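Local coordinates for protein NADH dehydrogenase, putative (Plasmodium falciparum, PDB 5JWC) that probably oxidises NADH through its bound FAD and passes the electrons to ubiquinone, as a membrane-associated type II NADH dehydrogenase of the malaria parasite, at residues E251-H254 with N259-T262; E370-K375 with P384-S389; N439-T444 with N449-I454. All blocks are in the same frame, centred on the assembly; numbering follows the deposited sequence.

Interaction 1 (E251-H254 with N259-T262)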
loop_
_atom_site.group_PDB
_atom_site.type_symbol
_atom_site.label_atom_id
_atom_site.label_comp_id
_atom_site.label_asym_id
_atom_site.label_seq_id
_atom_site.Cartn_x
_atom_site.Cartn_y
_atom_site.Cartn_z
ATOM N N GLU A 251 9.319 30.734 12.535
ATOM C CA GLU A 251 9.015 31.765 11.562
ATOM C C GLU A 251 8.498 31.178 10.249
ATOM O O GLU A 251 7.561 31.710 9.648
ATOM C CB GLU A 251 10.257 32.614 11.343
ATOM C CG GLU A 251 10.234 33.549 10.171
ATOM C CD GLU A 251 11.571 34.259 10.036
ATOM O OE1 GLU A 251 12.136 34.295 8.913
ATOM O OE2 GLU A 251 12.067 34.751 11.082
ATOM N N ASN A 252 9.106 30.084 9.800
ATOM C CA ASN A 252 8.638 29.441 8.584
ATOM C C ASN A 252 7.203 28.920 8.805
ATOM O O ASN A 252 6.342 29.070 7.940
ATOM C CB ASN A 252 9.584 28.312 8.165
ATOM C CG ASN A 252 9.466 27.970 6.692
ATOM O OD1 ASN A 252 9.384 28.864 5.848
ATOM N ND2 ASN A 252 9.435 26.670 6.375
ATOM N N PHE A 253 6.944 28.342 9.979
ATOM C CA PHE A 253 5.611 27.829 10.299
ATOM C C PHE A 253 4.578 28.972 10.356
ATOM O O PHE A 253 3.499 28.846 9.784
ATOM C CB PHE A 253 5.623 27.029 11.617
ATOM C CG PHE A 253 6.066 25.575 11.458
ATOM C CD1 PHE A 253 6.760 25.156 10.323
ATOM C CD2 PHE A 253 5.760 24.633 12.427
ATOM C CE1 PHE A 253 7.151 23.812 10.163
ATOM C CE2 PHE A 253 6.145 23.282 12.284
ATOM C CZ PHE A 253 6.840 22.879 11.146
ATOM N N HIS A 254 4.908 30.076 11.030
ATOM C CA HIS A 254 4.053 31.283 10.994
ATOM C C HIS A 254 3.718 31.701 9.577
ATOM O O HIS A 254 2.552 31.881 9.229
ATOM C CB HIS A 254 4.723 32.457 11.711
ATOM C CG HIS A 254 4.744 32.340 13.185
ATOM N ND1 HIS A 254 3.843 31.525 13.887
ATOM C CD2 HIS A 254 5.521 32.889 14.138
ATOM C CE1 HIS A 254 4.085 31.599 15.160
ATOM N NE2 HIS A 254 5.119 32.434 15.358
ATOM N N ASN A 259 -0.474 26.978 13.249
ATOM C CA ASN A 259 -0.537 27.445 14.621
ATOM C C ASN A 259 0.572 26.818 15.449
ATOM O O ASN A 259 0.558 25.615 15.703
ATOM C CB ASN A 259 -1.889 27.148 15.264
ATOM C CG ASN A 259 -2.968 28.114 14.818
ATOM O OD1 ASN A 259 -3.269 28.224 13.637
ATOM N ND2 ASN A 259 -3.550 28.830 15.775
ATOM N N VAL A 260 1.520 27.643 15.879
ATOM C CA VAL A 260 2.608 27.142 16.706
ATOM C C VAL A 260 2.285 27.334 18.184
ATOM O O VAL A 260 2.349 28.443 18.719
ATOM C CB VAL A 260 3.927 27.831 16.394
ATOM C CG1 VAL A 260 5.032 27.207 17.230
ATOM C CG2 VAL A 260 4.246 27.697 14.915
ATOM N N LEU A 261 1.935 26.234 18.829
ATOM C CA LEU A 261 1.538 26.255 20.225
ATOM C C LEU A 261 2.704 25.777 21.094
ATOM O O LEU A 261 2.603 24.805 21.854
ATOM C CB LEU A 261 0.282 25.391 20.424
ATOM C CG LEU A 261 -1.081 26.071 20.190
ATOM C CD1 LEU A 261 -1.089 27.030 19.028
ATOM C CD2 LEU A 261 -2.219 25.074 20.036
ATOM N N THR A 262 3.839 26.455 20.966
ATOM C CA THR A 262 4.931 26.275 21.922
ATOM C C THR A 262 4.465 26.662 23.332
ATOM O O THR A 262 3.453 27.355 23.490
ATOM C CB THR A 262 6.166 27.096 21.534
ATOM O OG1 THR A 262 5.756 28.326 20.929
ATOM C CG2 THR A 262 7.005 26.315 20.540
#
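Val260 meets Phe253 and His254 chiefly through its CG2 methyl; no hydrogen bond crosses between 251-254 and 259-262, and the contact is by van der Waals packing. On the buried side, Phe253 CB lies 3.6 Å from Val260 CG2, and the methyl sits at the edge of the phenyl ring, near its plane. The Phe253 side chain also touches Val201 and Thr204 of helix 198-218 and Ile230 of strand 227-232, and Leu237 touches both Phe253 and Val260. On the exposed side, the His254 side chain crosses that of Val260 at about a right angle, with CE1 3.9 Å from Val260 CG2 and 4.0 Å from Val260 CB. With CG1 anti to the backbone N (chi1 -177°), Val260 CG2 stands beside that N and faces both helix residues.

The contact closes the beta-alpha-beta unit made of strand 227-232, helix 243-255 and strand 259-262, in a parallel sheet consistent with the Rossmann-type nucleotide-binding fold of this family. Strand 259-262 is the outermost strand of that sheet within this chain, and helix 243-255 packs on it.

Hydrogen bonding runs to other neighbours: Asn259 and Leu261 pair through their backbones with strand 227-232, while Asn252 ND2 donates to the carbonyl oxygens of Ile464 and Gly465.

Interaction 2 (E370-K375 with P384-S389)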
loop_
_atom_site.group_PDB
_atom_site.type_symbol
_atom_site.label_atom_id
_atom_site.label_comp_id
_atom_site.label_asym_id
_atom_site.label_seq_id
_atom_site.Cartn_x
_atom_site.Cartn_y
_atom_site.Cartn_z
ATOM N N GLU A 370 45.847 18.173 32.249
ATOM C CA GLU A 370 46.562 18.151 30.981
ATOM C C GLU A 370 47.343 16.854 30.821
ATOM O O GLU A 370 47.478 16.332 29.712
ATOM C CB GLU A 370 47.504 19.345 30.862
ATOM C CG GLU A 370 47.956 19.589 29.436
ATOM C CD GLU A 370 46.783 19.838 28.498
ATOM O OE1 GLU A 370 46.863 19.395 27.331
ATOM O OE2 GLU A 370 45.781 20.463 28.928
ATOM N N ALA A 371 47.855 16.341 31.933
ATOM C CA ALA A 371 48.550 15.061 31.934
ATOM C C ALA A 371 47.579 13.952 31.523
ATOM O O ALA A 371 47.908 13.111 30.695
ATOM C CB ALA A 371 49.156 14.778 33.299
ATOM N N LEU A 372 46.388 13.958 32.116
ATOM C CA LEU A 372 45.349 12.997 31.760
ATOM C C LEU A 372 45.004 13.111 30.275
ATOM O O LEU A 372 44.906 12.108 29.579
ATOM C CB LEU A 372 44.104 13.206 32.613
ATOM C CG LEU A 372 42.903 12.283 32.395
ATOM C CD1 LEU A 372 43.261 10.818 32.667
ATOM C CD2 LEU A 372 41.729 12.726 33.266
ATOM N N LYS A 373 44.843 14.336 29.784
ATOM C CA LYS A 373 44.464 14.533 28.387
ATOM C C LYS A 373 45.553 14.044 27.434
ATOM O O LYS A 373 45.271 13.706 26.285
ATOM C CB LYS A 373 44.144 16.004 28.110
ATOM C CG LYS A 373 43.398 16.223 26.809
ATOM C CD LYS A 373 43.376 17.691 26.406
ATOM C CE LYS A 373 42.631 17.870 25.088
ATOM N NZ LYS A 373 42.663 19.282 24.597
ATOM N N LEU A 374 46.792 14.003 27.912
ATOM C CA LEU A 374 47.892 13.516 27.094
ATOM C C LEU A 374 47.830 12.000 26.875
ATOM O O LEU A 374 48.332 11.512 25.873
ATOM C CB LEU A 374 49.235 13.914 27.721
ATOM C CG LEU A 374 49.679 15.347 27.389
ATOM C CD1 LEU A 374 50.926 15.760 28.163
ATOM C CD2 LEU A 374 49.929 15.478 25.896
ATOM N N LYS A 375 47.204 11.260 27.789
ATOM C CA LYS A 375 47.051 9.807 27.625
ATOM C C LYS A 375 45.633 9.458 27.188
ATOM O O LYS A 375 45.191 8.302 27.268
ATOM C CB LYS A 375 47.385 9.066 28.923
ATOM C CG LYS A 375 48.840 9.208 29.376
ATOM C CD LYS A 375 49.794 8.701 28.302
ATOM C CE LYS A 375 51.240 8.958 28.679
ATOM N NZ LYS A 375 51.685 10.314 28.246
ATOM N N PRO A 384 35.252 5.198 27.728
ATOM C CA PRO A 384 34.738 6.137 26.714
ATOM C C PRO A 384 34.459 7.533 27.289
ATOM O O PRO A 384 34.449 8.516 26.548
ATOM C CB PRO A 384 33.437 5.469 26.238
ATOM C CG PRO A 384 33.001 4.628 27.391
ATOM C CD PRO A 384 34.296 4.113 28.017
ATOM N N GLN A 385 34.243 7.620 28.598
ATOM C CA GLN A 385 33.930 8.899 29.219
ATOM C C GLN A 385 35.125 9.885 29.203
ATOM O O GLN A 385 34.950 11.065 29.466
ATOM C CB GLN A 385 33.394 8.692 30.648
ATOM C CG GLN A 385 34.339 8.038 31.634
ATOM C CD GLN A 385 34.250 6.522 31.621
ATOM O OE1 GLN A 385 34.333 5.892 30.566
ATOM N NE2 GLN A 385 34.102 5.929 32.800
ATOM N N LEU A 386 36.317 9.410 28.854
ATOM C CA LEU A 386 37.487 10.282 28.711
ATOM C C LEU A 386 37.591 10.900 27.342
ATOM O O LEU A 386 38.492 11.710 27.086
ATOM C CB LEU A 386 38.790 9.509 28.989
ATOM C CG LEU A 386 39.070 9.155 30.439
ATOM C CD1 LEU A 386 40.343 8.315 30.542
ATOM C CD2 LEU A 386 39.216 10.427 31.244
ATOM N N SER A 387 36.708 10.480 26.442
ATOM C CA SER A 387 36.707 11.005 25.088
ATOM C C SER A 387 36.530 12.521 25.098
ATOM O O SER A 387 35.777 13.066 25.917
ATOM C CB SER A 387 35.589 10.357 24.264
ATOM O OG SER A 387 35.505 10.934 22.975
ATOM N N ILE A 388 37.215 13.203 24.187
ATOM C CA ILE A 388 37.045 14.647 24.078
ATOM C C ILE A 388 35.617 14.994 23.636
ATOM O O ILE A 388 35.168 16.116 23.821
ATOM C CB ILE A 388 38.057 15.268 23.093
ATOM C CG1 ILE A 388 37.947 14.609 21.718
ATOM C CG2 ILE A 388 39.484 15.121 23.614
ATOM C CD1 ILE A 388 38.750 15.337 20.643
ATOM N N SER A 389 34.903 14.017 23.072
ATOM C CA SER A 389 33.493 14.194 22.743
ATOM C C SER A 389 32.600 14.015 23.976
ATOM O O SER A 389 31.413 14.302 23.921
ATOM C CB SER A 389 33.058 13.206 21.639
ATOM O OG SER A 389 33.096 11.853 22.091
#
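Leu386 and Leu372 supply most of the surface buried between 370-375 and 384-389, and their closest approach is between Leu372 CD2 and Leu386 CD2, 4.0 Å. The two side chains cross at about a right angle. Leu372 sends CG anti to its backbone nitrogen (chi1 -180°), which carries its methyls off the last turn of helix 369-374 toward the short 3-10 segment 384-386. Leu386 directs its CB toward the helix. Both leucines also rest on Leu379 of helix 376-380 and on Ile413 of helix 403-416, so the pair lies buried among the helices of the helical insertion domain of PfNDH2.

Nearer the surface, Lys373 stretches out with all four side-chain torsions close to anti, and its CE passes 4.4 Å from Ile388 CG2. The terminal ammonium goes further, to a salt bridge with Glu394.

No hydrogen bond crosses between the segments. The association therefore depends on van der Waals contact and on burial of leucine side chains, while the lysine uses its aliphatic chain here and its ammonium group pairs with the Glu394 carboxylate beyond the contact.

Interaction 3 (N439-T444 with N449-I454)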
loop_
_atom_site.group_PDB
_atom_site.type_symbol
_atom_site.label_atom_id
_atom_site.label_comp_id
_atom_site.label_asym_id
_atom_site.label_seq_id
_atom_site.Cartn_x
_atom_site.Cartn_y
_atom_site.Cartn_z
ATOM N N ASN A 439 33.437 -10.249 14.206
ATOM C CA ASN A 439 34.194 -10.686 13.038
ATOM C C ASN A 439 35.706 -10.762 13.256
ATOM O O ASN A 439 36.364 -11.652 12.715
ATOM C CB ASN A 439 33.947 -9.771 11.830
ATOM C CG ASN A 439 32.507 -9.857 11.293
ATOM O OD1 ASN A 439 31.772 -10.788 11.605
ATOM N ND2 ASN A 439 32.119 -8.878 10.468
ATOM N N ASN A 440 36.259 -9.816 14.011
ATOM C CA ASN A 440 37.707 -9.604 14.002
ATOM C C ASN A 440 38.418 -9.601 15.353
ATOM O O ASN A 440 39.624 -9.387 15.424
ATOM C CB ASN A 440 38.002 -8.290 13.291
ATOM C CG ASN A 440 37.677 -8.347 11.819
ATOM O OD1 ASN A 440 38.006 -9.321 11.130
ATOM N ND2 ASN A 440 37.020 -7.312 11.323
ATOM N N PHE A 441 37.677 -9.831 16.427
ATOM C CA PHE A 441 38.259 -9.814 17.751
ATOM C C PHE A 441 37.897 -11.081 18.517
ATOM O O PHE A 441 38.783 -11.781 19.009
ATOM C CB PHE A 441 37.808 -8.568 18.533
ATOM C CG PHE A 441 38.421 -7.268 18.038
ATOM C CD1 PHE A 441 39.490 -6.692 18.703
ATOM C CD2 PHE A 441 37.926 -6.625 16.912
ATOM C CE1 PHE A 441 40.053 -5.503 18.261
ATOM C CE2 PHE A 441 38.490 -5.430 16.461
ATOM C CZ PHE A 441 39.554 -4.871 17.140
ATOM N N ILE A 442 36.605 -11.392 18.603
ATOM C CA ILE A 442 36.175 -12.590 19.323
ATOM C C ILE A 442 36.712 -13.889 18.670
ATOM O O ILE A 442 36.614 -14.078 17.457
ATOM C CB ILE A 442 34.642 -12.634 19.435
ATOM C CG1 ILE A 442 34.153 -11.442 20.275
ATOM C CG2 ILE A 442 34.192 -13.916 20.092
ATOM C CD1 ILE A 442 32.667 -11.379 20.438
ATOM N N HIS A 443 37.290 -14.759 19.505
ATOM C CA HIS A 443 37.970 -16.002 19.092
ATOM C C HIS A 443 39.076 -15.779 18.060
ATOM O O HIS A 443 39.161 -16.481 17.046
ATOM C CB HIS A 443 36.949 -17.019 18.574
ATOM C CG HIS A 443 36.123 -17.631 19.653
ATOM N ND1 HIS A 443 36.691 -18.214 20.777
ATOM C CD2 HIS A 443 34.786 -17.724 19.827
ATOM C CE1 HIS A 443 35.729 -18.652 21.576
ATOM N NE2 HIS A 443 34.564 -18.365 21.015
ATOM N N THR A 444 39.903 -14.774 18.330
ATOM C CA THR A 444 41.104 -14.470 17.557
ATOM C C THR A 444 42.144 -13.953 18.550
ATOM O O THR A 444 41.826 -13.749 19.729
ATOM C CB THR A 444 40.869 -13.413 16.447
ATOM O OG1 THR A 444 40.898 -12.099 17.018
ATOM C CG2 THR A 444 39.540 -13.633 15.720
ATOM N N ASN A 449 42.077 -7.209 23.048
ATOM C CA ASN A 449 42.275 -5.841 22.590
ATOM C C ASN A 449 40.988 -5.174 22.091
ATOM O O ASN A 449 41.047 -4.300 21.234
ATOM C CB ASN A 449 43.313 -5.787 21.468
ATOM C CG ASN A 449 44.697 -6.184 21.929
ATOM O OD1 ASN A 449 44.973 -6.250 23.130
ATOM N ND2 ASN A 449 45.587 -6.422 20.974
ATOM N N ILE A 450 39.839 -5.587 22.613
ATOM C CA ILE A 450 38.562 -5.001 22.194
ATOM C C ILE A 450 38.396 -3.605 22.792
ATOM O O ILE A 450 38.311 -3.459 24.015
ATOM C CB ILE A 450 37.361 -5.884 22.616
ATOM C CG1 ILE A 450 37.423 -7.257 21.929
ATOM C CG2 ILE A 450 36.029 -5.181 22.323
ATOM C CD1 ILE A 450 36.336 -8.227 22.399
ATOM N N PRO A 451 38.362 -2.568 21.931
ATOM C CA PRO A 451 38.184 -1.193 22.439
ATOM C C PRO A 451 36.730 -0.892 22.869
ATOM O O PRO A 451 35.793 -1.583 22.446
ATOM C CB PRO A 451 38.589 -0.326 21.248
ATOM C CG PRO A 451 38.282 -1.180 20.035
ATOM C CD PRO A 451 38.554 -2.611 20.469
ATOM N N SER A 452 36.536 0.133 23.699
ATOM C CA SER A 452 35.185 0.479 24.129
ATOM C C SER A 452 34.428 1.165 22.986
ATOM O O SER A 452 35.037 1.672 22.047
ATOM C CB SER A 452 35.214 1.399 25.346
ATOM O OG SER A 452 35.790 2.651 24.994
ATOM N N PHE A 453 33.105 1.190 23.064
ATOM C CA PHE A 453 32.346 1.879 22.031
ATOM C C PHE A 453 32.289 3.389 22.266
ATOM O O PHE A 453 31.882 3.849 23.329
ATOM C CB PHE A 453 30.918 1.349 21.931
ATOM C CG PHE A 453 30.070 2.143 20.972
ATOM C CD1 PHE A 453 30.309 2.070 19.603
ATOM C CD2 PHE A 453 29.081 3.002 21.435
ATOM C CE1 PHE A 453 29.547 2.818 18.704
ATOM C CE2 PHE A 453 28.326 3.765 20.545
ATOM C CZ PHE A 453 28.558 3.672 19.184
ATOM N N ILE A 454 32.705 4.155 21.261
ATOM C CA ILE A 454 32.570 5.611 21.297
ATOM C C ILE A 454 31.909 6.101 20.014
ATOM O O ILE A 454 32.452 5.920 18.929
ATOM C CB ILE A 454 33.927 6.308 21.460
ATOM C CG1 ILE A 454 34.570 5.906 22.779
ATOM C CG2 ILE A 454 33.760 7.826 21.410
ATOM C CD1 ILE A 454 36.031 6.221 22.819
#
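The backbones of 439-444 and 449-454 come closest at Phe441 and Ile450, whose CA atoms are 6.6 Å apart, just where the chain leaves helix 424-440. Phe441 is the first residue to abandon helical backbone angles, and its side chain touches all of Asn449, Ile450 and Pro451. Its CB lies 3.7 Å from Ile450 CG1, and the same isoleucine carbon lies 3.9 Å from Phe441 CD1. Farther along the ring, Phe441 CE1 approaches Asn449 O at 3.4 Å and Pro451 CD at 3.9 Å; the proline stands at about a right angle to the phenylalanine side chain. Having CG anti to the carbonyl carbon (chi1 -71°) brings the Phe441 ring within contact of these atoms.

The chain reverses direction after helix 424-440, and the returning segment runs beside that helix on its way to strand 460-465. Ile450 packs on Val437 and Tyr433, about one and two turns back from Phe441, and the Tyr433 hydroxyl is hydrogen-bonded to Pro451 O.

Ile442 adds a looser touch, its CG1 4.4 Å from Ile450 CD1. The start of the turn is tied by Thr444 OG1, which donates to Phe441 O at 2.9 Å from above the carbonyl plane, 42° out of it.

Overall arrangement
The three contacts follow one another along the chain without overlapping. Interactions 2 and 3 are neighbours on the same side of the chain's centre, with centres 21 Å apart, and they touch directly: Pro384 CB packs against Ile454 CG1 at 3.7 Å, and Pro384 CD lies 3.7 Å from Ser452 OG. The segment returning from helix 424-440 thus borders the helical insertion domain. Interaction 1 stands apart, its centre 42 Å from that of interaction 2 and 48 Å from that of interaction 3, on the opposite side of the chain's centre from the latter. The Phe253 side chain is about 11 Å from a bound RYL-552, and no residue of the contact is among those lining its pocket.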